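Dihydrolipoyl dehydrogenase (Elizabethkingia anophelis NUHP1, PDB 6UZI) probably catalyses the NAD+-dependent reoxidation of dihydrolipoyl-lysine on partner proteins, using one FAD per subunit and a redox-active disulfide. Local coordinates at residues 70-75 with 82-87; 117-122 with 139-144; 214-219 with 224-229. One frame throughout, in Å; residues are numbered along the deposited sequence.

Contact 1 (70-75 with 82-87); sequences NAKHTF and IDEPKV
I82 and P85 lie against A71, K72 and F75, where helix 55-73 ends and the chain turns back along it at the dimer interface of the FAD-binding domain. The apolar part turns on the I82 tip. Its CD1 meets F75 CD2 at 3.6 Å and A71 CB at 4.0 Å, the isoleucine crossing the ring obliquely. The ring itself folds back on the helix, one face lying over A71 CA. P85 adds a second patch, its CG resting 4.0 Å from K72 CA and also touching A71 CB. F75 of the second subunit packs on A71, P85 and I82 of that chain pack on I82 and P85 here, and K86 joins an antiparallel strand of that chain, so the sheet runs across the interface.

E84 OE2 touches the aliphatic part of the lysine, 3.8 Å from K72 CG. A bend in the lysine (chi3 65°) carries NZ away, 6.6 Å from E84 OE2, too far for a salt bridge.

At the end of the helix N70 O collects three donors: H73 N, T74 N and, at 2.8 Å, the hydroxyl T74 OG1, which lies 36° out of the carbonyl plane.

Contact 2 (117-122 with 139-144); sequences TVLQGV and SSEVIE. With FAD (flavin-adenine dinucleotide), chain E.
The backbone polar atoms of L119, N and O, are held by hydrogen bonds with I39 and E41 of strand 37-41, the next strand of the parallel sheet, while its side chain meets I143 and E141 across the contact. That pairing fixes the edge strand 117-120 and sets the L119 side chain pointing at strand 140-145. With CD1 anti to CA (chi2 180°), the leucine is extended, and this methyl does the touching. It lies 4.2 Å from I143 CG2, the branch methyl of the isoleucine. E141 reaches in from beside it along a stretched chain, bringing OE1 to 4.5 Å from L119 CD1, a marginal contact between a carboxylate and a methyl. The area involved is small, and the two strands share no hydrogen bonds. V38 touches both L119 and I143, while F12 and I131 also pack on I143, so several strands share the packing between the two sheets.

Beyond L119 the 117-122 segment turns to the cofactor. The backbone angles of G121 would jam a CB against the carbonyl O of Q120, which calls for glycine, and the G121 carbonyl O approaches the adenine carbon FAD C2A to 3.4 Å. V122 follows along the same ring: its CA is 3.6 Å from FAD N1A. Standing anti to the backbone N (chi1 170°), CG1 of V122 comes within 3.8 Å of FAD N6A. The adenine thus has backbone and methyl groups along its pyrimidine side. FAD is also hydrogen-bonded by G123 N and E41 OE2.

Strand 140-145 belongs to a mixed sheet in which it runs parallel to 10-12 and antiparallel to 130-134. Such packing of a small mixed sheet against the parallel Rossmann sheet, with the adenine at its edge, belongs to the FAD-binding domain of the pyridine nucleotide-disulfide oxidoreductases.

Contact 3 (214-219 with 224-229); sequences LDKIIP and TLSKEL
Two isoleucines of the loop, I217 and I218, press on L229 of helix 223-236 and form the tight half of this contact, each crossing the leucine at about a right angle. I218 CD1 is 3.6 Å from L229 CD2, and I217 CD1 is 3.8 Å from L229 CG. The leucine meets them because its CG stands anti to the backbone N (chi1 -176°), which sends the branch toward the loop. L195 of helix 192-203 touches both I218 and L229, while I422 and V365 pack on L229 from strands 416-423 and 364-369, so the apolar patch is enclosed by neighbouring elements.

Between this patch and the wetter side sits S226. Its hydroxyl donates to I217 O at 2.8 Å, nearly in line with the carbonyl (C=O...OG 168°), and so ties the loop backbone to the first turn of the helix.

The loop connects strand 207-211 to helix 223-236, which leads on to strand 239-241: a beta-alpha-beta crossover of the Rossmann-type domain predicted to bind NAD(+). I217 touches E212, just after strand 207-211, and E212 and L195 are both predicted to contact that nucleotide.

On the loose side, water takes over from direct contact. One water donates to S226 OG (2.9 Å) and accepts from K216 NZ (2.7 Å); its bond to P219 O is weak. The S226 hydroxyl therefore both donates to the loop and accepts from this water, and the long K216 chain comes no nearer than CD to S226 OG. A second water accepts from I217 N at 2.9 Å and makes a weak bond to S226 O. P219, exposed, has its CB directed away from the helix.

Overall arrangement
The three contacts follow one another along the chain and none touches another. Contact 2 meets FAD directly, at the adenine end. Contact 3 belongs to the predicted NAD(+)-binding part; its I218 side chain is about 12 Å from a bound FAD. The centres of contacts 2 and 3 are about 45 Å apart, on opposite sides of the chain's centre. Contact 1 is remote from the annotated sites, yet its helix 55-73 starts at C55, half of the redox-active disulfide with C50, and ends at the second subunit. Its centre is about 30 Å from that of contact 3 and 51 Å from that of contact 2; nearest atoms are about 15 and 32 Å apart, respectively.

Contact 1 (70-75 with 82-87)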
loop_
_atom_site.group_PDB
_atom_site.type_symbol
_atom_site.label_atom_id
_atom_site.label_comp_id
_atom_site.label_asym_id
_atom_site.label_seq_id
_atom_site.Cartn_x
_atom_site.Cartn_y
_atom_site.Cartn_z
ATOM N N ASN A 70 -3.264 5.325 -17.955
ATOM C CA ASN A 70 -4.454 5.994 -17.445
ATOM C C ASN A 70 -4.889 7.108 -18.384
ATOM O O ASN A 70 -6.064 7.190 -18.766
ATOM C CB ASN A 70 -4.184 6.542 -16.045
ATOM C CG ASN A 70 -3.934 5.446 -15.042
ATOM O OD1 ASN A 70 -4.608 4.415 -15.052
ATOM N ND2 ASN A 70 -2.949 5.654 -14.170
ATOM N N ALA A 71 -3.941 7.955 -18.796
ATOM C CA ALA A 71 -4.264 9.083 -19.662
ATOM C C ALA A 71 -4.922 8.628 -20.959
ATOM O O ALA A 71 -5.845 9.283 -21.459
ATOM C CB ALA A 71 -2.998 9.888 -19.955
ATOM N N LYS A 72 -4.499 7.479 -21.488
ATOM C CA LYS A 72 -5.009 7.027 -22.774
ATOM C C LYS A 72 -6.379 6.369 -22.655
ATOM O O LYS A 72 -7.147 6.389 -23.620
ATOM C CB LYS A 72 -4.014 6.058 -23.425
ATOM C CG LYS A 72 -4.304 5.754 -24.890
ATOM C CD LYS A 72 -3.224 4.899 -25.550
ATOM C CE LYS A 72 -3.148 3.503 -24.939
ATOM N NZ LYS A 72 -2.381 2.531 -25.779
ATOM N N HIS A 73 -6.709 5.788 -21.496
ATOM C CA HIS A 73 -7.887 4.942 -21.387
ATOM C C HIS A 73 -8.889 5.344 -20.322
ATOM O O HIS A 73 -10.053 4.937 -20.429
ATOM C CB HIS A 73 -7.471 3.487 -21.122
ATOM C CG HIS A 73 -6.795 2.840 -22.287
ATOM N ND1 HIS A 73 -5.783 1.918 -22.141
ATOM C CD2 HIS A 73 -6.985 2.984 -23.620
ATOM C CE1 HIS A 73 -5.374 1.525 -23.334
ATOM N NE2 HIS A 73 -6.087 2.157 -24.248
ATOM N N THR A 74 -8.498 6.128 -19.312
ATOM C CA THR A 74 -9.399 6.424 -18.205
ATOM C C THR A 74 -9.642 7.907 -17.963
ATOM O O THR A 74 -10.561 8.241 -17.204
ATOM C CB THR A 74 -8.877 5.808 -16.897
ATOM O OG1 THR A 74 -7.641 6.430 -16.534
ATOM C CG2 THR A 74 -8.645 4.323 -17.061
ATOM N N PHE A 75 -8.853 8.801 -18.566
ATOM C CA PHE A 75 -8.972 10.221 -18.242
ATOM C C PHE A 75 -10.347 10.777 -18.603
ATOM O O PHE A 75 -10.898 11.603 -17.866
ATOM C CB PHE A 75 -7.871 11.019 -18.938
ATOM C CG PHE A 75 -6.628 11.185 -18.110
ATOM C CD1 PHE A 75 -6.388 10.363 -17.021
ATOM C CD2 PHE A 75 -5.708 12.177 -18.412
ATOM C CE1 PHE A 75 -5.241 10.520 -16.258
ATOM C CE2 PHE A 75 -4.565 12.341 -17.656
ATOM C CZ PHE A 75 -4.330 11.512 -16.576
ATOM N N ILE A 82 -8.219 15.778 -22.359
ATOM C CA ILE A 82 -6.930 15.914 -23.028
ATOM C C ILE A 82 -7.064 15.329 -24.424
ATOM O O ILE A 82 -8.022 14.621 -24.737
ATOM C CB ILE A 82 -5.773 15.202 -22.285
ATOM C CG1 ILE A 82 -6.106 13.723 -22.072
ATOM C CG2 ILE A 82 -5.459 15.895 -20.969
ATOM C CD1 ILE A 82 -4.900 12.860 -21.827
ATOM N N ASP A 83 -6.093 15.647 -25.271
ATOM C CA ASP A 83 -5.998 15.003 -26.571
ATOM C C ASP A 83 -5.208 13.706 -26.416
ATOM O O ASP A 83 -4.734 13.372 -25.328
ATOM C CB ASP A 83 -5.370 15.947 -27.601
ATOM C CG ASP A 83 -4.089 16.595 -27.101
ATOM O OD1 ASP A 83 -3.607 16.215 -26.014
ATOM O OD2 ASP A 83 -3.568 17.498 -27.792
ATOM N N GLU A 84 -5.081 12.956 -27.509
ATOM C CA GLU A 84 -4.366 11.690 -27.488
ATOM C C GLU A 84 -2.957 11.896 -26.935
ATOM O O GLU A 84 -2.180 12.675 -27.511
ATOM C CB GLU A 84 -4.306 11.092 -28.891
ATOM C CG GLU A 84 -5.333 9.992 -29.142
ATOM C CD GLU A 84 -4.869 8.633 -28.642
ATOM O OE1 GLU A 84 -4.027 8.007 -29.326
ATOM O OE2 GLU A 84 -5.336 8.197 -27.565
ATOM N N PRO A 85 -2.601 11.244 -25.828
ATOM C CA PRO A 85 -1.254 11.416 -25.273
ATOM C C PRO A 85 -0.218 10.736 -26.150
ATOM O O PRO A 85 -0.487 9.718 -26.790
ATOM C CB PRO A 85 -1.348 10.745 -23.897
ATOM C CG PRO A 85 -2.430 9.736 -24.056
ATOM C CD PRO A 85 -3.424 10.338 -25.010
ATOM N N LYS A 86 0.971 11.331 -26.193
ATOM C CA LYS A 86 2.075 10.826 -26.997
ATOM C C LYS A 86 3.280 10.572 -26.100
ATOM O O LYS A 86 3.464 11.243 -25.079
ATOM C CB LYS A 86 2.439 11.805 -28.132
ATOM N N VAL A 87 4.098 9.595 -26.487
ATOM C CA VAL A 87 5.222 9.144 -25.673
ATOM C C VAL A 87 6.489 9.853 -26.131
ATOM O O VAL A 87 6.863 9.776 -27.307
ATOM C CB VAL A 87 5.406 7.621 -25.756
ATOM C CG1 VAL A 87 6.622 7.207 -24.945
ATOM C CG2 VAL A 87 4.157 6.885 -25.293
#

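Contact 2 (117-122 with 139-144)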
loop_
_atom_site.group_PDB
_atom_site.type_symbol
_atom_site.label_atom_id
_atom_site.label_comp_id
_atom_site.label_asym_id
_atom_site.label_seq_id
_atom_site.Cartn_x
_atom_site.Cartn_y
_atom_site.Cartn_z
ATOM N N THR A 117 35.692 1.722 3.235
ATOM C CA THR A 117 36.571 1.984 2.108
ATOM C C THR A 117 35.941 1.405 0.853
ATOM O O THR A 117 35.523 0.244 0.835
ATOM C CB THR A 117 37.949 1.371 2.334
ATOM O OG1 THR A 117 38.428 1.737 3.633
ATOM C CG2 THR A 117 38.914 1.864 1.283
ATOM N N VAL A 118 35.872 2.210 -0.197
ATOM C CA VAL A 118 35.284 1.784 -1.455
ATOM C C VAL A 118 36.401 1.707 -2.480
ATOM O O VAL A 118 37.084 2.703 -2.748
ATOM C CB VAL A 118 34.165 2.727 -1.915
ATOM C CG1 VAL A 118 33.618 2.272 -3.258
ATOM C CG2 VAL A 118 33.061 2.758 -0.882
ATOM N N LEU A 119 36.585 0.522 -3.051
ATOM C CA LEU A 119 37.585 0.284 -4.077
ATOM C C LEU A 119 36.869 -0.082 -5.361
ATOM O O LEU A 119 35.973 -0.933 -5.354
ATOM C CB LEU A 119 38.546 -0.837 -3.671
ATOM C CG LEU A 119 39.414 -0.611 -2.432
ATOM C CD1 LEU A 119 40.300 -1.808 -2.168
ATOM C CD2 LEU A 119 40.257 0.635 -2.620
ATOM N N GLN A 120 37.262 0.565 -6.456
ATOM C CA GLN A 120 36.730 0.249 -7.773
ATOM C C GLN A 120 37.662 -0.737 -8.457
ATOM O O GLN A 120 38.867 -0.490 -8.564
ATOM C CB GLN A 120 36.590 1.504 -8.630
ATOM C CG GLN A 120 36.352 1.184 -10.100
ATOM C CD GLN A 120 35.866 2.376 -10.902
ATOM O OE1 GLN A 120 35.630 3.456 -10.355
ATOM N NE2 GLN A 120 35.721 2.188 -12.214
ATOM N N GLY A 121 37.110 -1.844 -8.907
ATOM C CA GLY A 121 37.899 -2.831 -9.614
ATOM C C GLY A 121 37.325 -4.222 -9.441
ATOM O O GLY A 121 36.353 -4.443 -8.722
ATOM N N VAL A 122 37.946 -5.158 -10.148
ATOM C CA VAL A 122 37.579 -6.566 -10.075
ATOM C C VAL A 122 38.338 -7.203 -8.921
ATOM O O VAL A 122 39.570 -7.119 -8.850
ATOM C CB VAL A 122 37.870 -7.284 -11.402
ATOM C CG1 VAL A 122 37.728 -8.790 -11.240
ATOM C CG2 VAL A 122 36.928 -6.783 -12.473
ATOM N N SER A 139 46.159 -2.211 -13.811
ATOM C CA SER A 139 46.990 -2.263 -12.618
ATOM C C SER A 139 46.247 -2.965 -11.487
ATOM O O SER A 139 45.016 -3.031 -11.461
ATOM C CB SER A 139 47.406 -0.857 -12.177
ATOM O OG SER A 139 46.283 -0.051 -11.869
ATOM N N SER A 140 47.012 -3.492 -10.540
ATOM C CA SER A 140 46.424 -4.274 -9.469
ATOM C C SER A 140 47.041 -3.865 -8.144
ATOM O O SER A 140 48.159 -3.348 -8.088
ATOM C CB SER A 140 46.607 -5.776 -9.692
ATOM O OG SER A 140 47.976 -6.119 -9.698
ATOM N N GLU A 141 46.270 -4.078 -7.082
ATOM C CA GLU A 141 46.702 -3.929 -5.700
ATOM C C GLU A 141 46.151 -5.120 -4.930
ATOM O O GLU A 141 45.061 -5.608 -5.241
ATOM C CB GLU A 141 46.203 -2.594 -5.112
ATOM C CG GLU A 141 46.376 -2.398 -3.610
ATOM C CD GLU A 141 45.351 -1.421 -3.021
ATOM O OE1 GLU A 141 44.395 -1.039 -3.734
ATOM O OE2 GLU A 141 45.500 -1.040 -1.837
ATOM N N VAL A 142 46.914 -5.618 -3.962
ATOM C CA VAL A 142 46.497 -6.750 -3.140
ATOM C C VAL A 142 46.193 -6.250 -1.733
ATOM O O VAL A 142 46.966 -5.471 -1.163
ATOM C CB VAL A 142 47.560 -7.860 -3.115
ATOM C CG1 VAL A 142 47.141 -8.978 -2.165
ATOM C CG2 VAL A 142 47.761 -8.410 -4.510
ATOM N N ILE A 143 45.044 -6.660 -1.194
ATOM C CA ILE A 143 44.624 -6.305 0.155
ATOM C C ILE A 143 44.498 -7.574 0.986
ATOM O O ILE A 143 44.384 -8.688 0.465
ATOM C CB ILE A 143 43.302 -5.509 0.188
ATOM C CG1 ILE A 143 42.137 -6.372 -0.299
ATOM C CG2 ILE A 143 43.420 -4.250 -0.644
ATOM C CD1 ILE A 143 40.799 -5.960 0.276
ATOM N N GLU A 144 44.541 -7.394 2.302
ATOM C CA GLU A 144 44.388 -8.476 3.265
ATOM C C GLU A 144 43.076 -8.309 4.023
ATOM O O GLU A 144 42.733 -7.198 4.441
ATOM C CB GLU A 144 45.567 -8.487 4.248
ATOM C CG GLU A 144 45.919 -9.856 4.825
ATOM C CD GLU A 144 47.418 -10.130 4.813
ATOM O OE1 GLU A 144 48.198 -9.167 4.656
ATOM O OE2 GLU A 144 47.814 -11.309 4.956
HETATM P PA FAD E . 23.968 -8.038 -7.571
HETATM O O1A FAD E . 22.949 -6.974 -7.406
HETATM O O2A FAD E . 23.550 -8.944 -8.734
HETATM O O5B FAD E . 25.347 -7.360 -8.004
HETATM C C5B FAD E . 26.549 -7.845 -7.384
HETATM C C4B FAD E . 27.680 -6.938 -7.794
HETATM O O4B FAD E . 28.924 -7.658 -7.746
HETATM C C3B FAD E . 27.586 -6.331 -9.203
HETATM O O3B FAD E . 27.476 -4.919 -9.089
HETATM C C2B FAD E . 28.922 -6.712 -9.867
HETATM O O2B FAD E . 29.463 -5.653 -10.651
HETATM C C1B FAD E . 29.798 -7.043 -8.662
HETATM N N9A FAD E . 30.879 -7.980 -8.924
HETATM C C8A FAD E . 30.770 -9.244 -9.446
HETATM N N7A FAD E . 31.905 -9.893 -9.518
HETATM C C5A FAD E . 32.835 -8.992 -9.010
HETATM C C6A FAD E . 34.222 -9.074 -8.810
HETATM N N6A FAD E . 34.949 -10.166 -9.067
HETATM N N1A FAD E . 34.848 -7.990 -8.299
HETATM C C2A FAD E . 34.120 -6.907 -8.007
HETATM N N3A FAD E . 32.804 -6.717 -8.144
HETATM C C4A FAD E . 32.212 -7.806 -8.652
HETATM N N1 FAD E . 14.672 -8.181 -7.279
HETATM C C2 FAD E . 13.721 -7.785 -6.398
HETATM O O2 FAD E . 13.753 -8.139 -5.221
HETATM N N3 FAD E . 12.698 -6.951 -6.818
HETATM C C4 FAD E . 12.532 -6.451 -8.097
HETATM O O4 FAD E . 11.589 -5.706 -8.357
HETATM C C4X FAD E . 13.547 -6.873 -9.023
HETATM N N5 FAD E . 13.491 -6.424 -10.244
HETATM C C5X FAD E . 14.510 -6.790 -11.112
HETATM C C6 FAD E . 14.500 -6.273 -12.405
HETATM C C7 FAD E . 15.529 -6.552 -13.298
HETATM C C7M FAD E . 15.491 -5.957 -14.681
HETATM C C8 FAD E . 16.595 -7.374 -12.889
HETATM C C8M FAD E . 17.760 -7.645 -13.807
HETATM C C9 FAD E . 16.597 -7.910 -11.606
HETATM C C9A FAD E . 15.570 -7.623 -10.715
HETATM N N10 FAD E . 15.577 -8.102 -9.391
HETATM C C10 FAD E . 14.584 -7.740 -8.521
HETATM C "C1'" FAD E . 16.664 -8.963 -8.913
HETATM C "C2'" FAD E . 17.716 -8.186 -8.132
HETATM O "O2'" FAD E . 18.469 -7.334 -8.998
HETATM C "C3'" FAD E . 18.650 -9.124 -7.367
HETATM O "O3'" FAD E . 17.891 -10.142 -6.729
HETATM C "C4'" FAD E . 19.493 -8.395 -6.321
HETATM O "O4'" FAD E . 20.156 -7.306 -6.966
HETATM C "C5'" FAD E . 20.480 -9.298 -5.613
HETATM O "O5'" FAD E . 21.741 -8.607 -5.678
HETATM P P FAD E . 23.119 -9.107 -4.970
HETATM O O1P FAD E . 23.617 -8.244 -3.869
HETATM O O2P FAD E . 23.112 -10.570 -4.579
HETATM O O3P FAD E . 24.046 -8.960 -6.266
#

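Contact 3 (214-219 with 224-229)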
loop_
_atom_site.group_PDB
_atom_site.type_symbol
_atom_site.label_atom_id
_atom_site.label_comp_id
_atom_site.label_asym_id
_atom_site.label_seq_id
_atom_site.Cartn_x
_atom_site.Cartn_y
_atom_site.Cartn_z
ATOM N N LEU A 214 7.123 -22.754 -20.526
ATOM C CA LEU A 214 6.420 -23.174 -19.329
ATOM C C LEU A 214 4.915 -23.194 -19.577
ATOM O O LEU A 214 4.401 -22.516 -20.471
ATOM C CB LEU A 214 6.759 -22.215 -18.189
ATOM C CG LEU A 214 8.277 -21.997 -18.041
ATOM C CD1 LEU A 214 8.621 -21.031 -16.905
ATOM C CD2 LEU A 214 9.063 -23.295 -17.937
ATOM N N ASP A 215 4.198 -23.972 -18.754
ATOM C CA ASP A 215 2.773 -24.192 -18.988
ATOM C C ASP A 215 1.882 -23.146 -18.347
ATOM O O ASP A 215 0.671 -23.160 -18.586
ATOM C CB ASP A 215 2.357 -25.570 -18.475
ATOM C CG ASP A 215 3.130 -26.690 -19.130
ATOM O OD1 ASP A 215 3.373 -26.601 -20.355
ATOM O OD2 ASP A 215 3.503 -27.648 -18.418
ATOM N N LYS A 216 2.451 -22.250 -17.550
ATOM C CA LYS A 216 1.735 -21.166 -16.900
ATOM C C LYS A 216 2.773 -20.111 -16.553
ATOM O O LYS A 216 3.945 -20.432 -16.356
ATOM C CB LYS A 216 0.966 -21.646 -15.661
ATOM C CG LYS A 216 1.793 -22.469 -14.703
ATOM C CD LYS A 216 0.953 -23.066 -13.588
ATOM C CE LYS A 216 1.862 -23.676 -12.510
ATOM N NZ LYS A 216 1.150 -24.151 -11.275
ATOM N N ILE A 217 2.340 -18.859 -16.459
ATOM C CA ILE A 217 3.280 -17.796 -16.125
ATOM C C ILE A 217 3.512 -17.759 -14.616
ATOM O O ILE A 217 2.708 -18.257 -13.826
ATOM C CB ILE A 217 2.781 -16.440 -16.660
ATOM C CG1 ILE A 217 1.485 -16.014 -15.961
ATOM C CG2 ILE A 217 2.573 -16.511 -18.170
ATOM C CD1 ILE A 217 1.023 -14.623 -16.328
ATOM N N ILE A 218 4.623 -17.131 -14.221
ATOM C CA ILE A 218 5.146 -17.092 -12.847
ATOM C C ILE A 218 4.864 -18.412 -12.130
ATOM O O ILE A 218 4.119 -18.446 -11.140
ATOM C CB ILE A 218 4.619 -15.873 -12.063
ATOM C CG1 ILE A 218 3.091 -15.749 -12.125
ATOM C CG2 ILE A 218 5.275 -14.606 -12.575
ATOM C CD1 ILE A 218 2.499 -14.853 -11.071
ATOM N N PRO A 219 5.421 -19.527 -12.615
ATOM C CA PRO A 219 5.050 -20.844 -12.067
ATOM C C PRO A 219 5.534 -21.109 -10.645
ATOM O O PRO A 219 5.053 -22.067 -10.025
ATOM C CB PRO A 219 5.692 -21.820 -13.061
ATOM C CG PRO A 219 6.869 -21.068 -13.588
ATOM C CD PRO A 219 6.421 -19.641 -13.692
ATOM N N THR A 224 -3.254 -19.853 -8.160
ATOM C CA THR A 224 -4.293 -18.848 -8.342
ATOM C C THR A 224 -3.706 -17.560 -8.883
ATOM O O THR A 224 -4.291 -16.918 -9.764
ATOM C CB THR A 224 -5.013 -18.588 -7.022
ATOM O OG1 THR A 224 -5.729 -19.767 -6.637
ATOM C CG2 THR A 224 -5.976 -17.411 -7.158
ATOM N N LEU A 225 -2.549 -17.162 -8.357
ATOM C CA LEU A 225 -1.901 -15.956 -8.847
ATOM C C LEU A 225 -1.476 -16.119 -10.300
ATOM O O LEU A 225 -1.612 -15.190 -11.104
ATOM C CB LEU A 225 -0.709 -15.622 -7.955
ATOM C CG LEU A 225 -1.040 -15.451 -6.474
ATOM C CD1 LEU A 225 0.196 -14.971 -5.725
ATOM C CD2 LEU A 225 -2.224 -14.512 -6.281
ATOM N N SER A 226 -0.956 -17.296 -10.651
ATOM C CA SER A 226 -0.607 -17.572 -12.041
ATOM C C SER A 226 -1.822 -17.385 -12.941
ATOM O O SER A 226 -1.749 -16.727 -13.982
ATOM C CB SER A 226 -0.070 -18.998 -12.160
ATOM O OG SER A 226 1.225 -19.117 -11.611
ATOM N N LYS A 227 -2.958 -17.945 -12.528
ATOM C CA LYS A 227 -4.188 -17.854 -13.306
ATOM C C LYS A 227 -4.658 -16.407 -13.418
ATOM O O LYS A 227 -4.960 -15.923 -14.515
ATOM C CB LYS A 227 -5.250 -18.745 -12.651
ATOM C CG LYS A 227 -6.539 -18.920 -13.418
ATOM C CD LYS A 227 -7.328 -20.095 -12.859
ATOM C CE LYS A 227 -8.797 -20.021 -13.246
ATOM N NZ LYS A 227 -9.489 -18.914 -12.528
ATOM N N GLU A 228 -4.731 -15.702 -12.286
ATOM C CA GLU A 228 -5.247 -14.334 -12.280
ATOM C C GLU A 228 -4.328 -13.361 -13.015
ATOM O O GLU A 228 -4.809 -12.416 -13.651
ATOM C CB GLU A 228 -5.483 -13.880 -10.846
ATOM C CG GLU A 228 -6.614 -14.632 -10.195
ATOM C CD GLU A 228 -7.964 -14.221 -10.749
ATOM O OE1 GLU A 228 -8.119 -13.037 -11.117
ATOM O OE2 GLU A 228 -8.867 -15.079 -10.828
ATOM N N LEU A 229 -3.008 -13.553 -12.934
ATOM C CA LEU A 229 -2.112 -12.638 -13.637
ATOM C C LEU A 229 -2.251 -12.784 -15.145
ATOM O O LEU A 229 -2.361 -11.784 -15.863
ATOM C CB LEU A 229 -0.658 -12.865 -13.218
ATOM C CG LEU A 229 0.358 -11.879 -13.821
ATOM C CD1 LEU A 229 -0.009 -10.431 -13.496
ATOM C CD2 LEU A 229 1.774 -12.185 -13.361
HETATM O O HOH W 1 1.604 -21.645 -10.298
HETATM O O HOH W 2 -0.598 -18.861 -16.233
#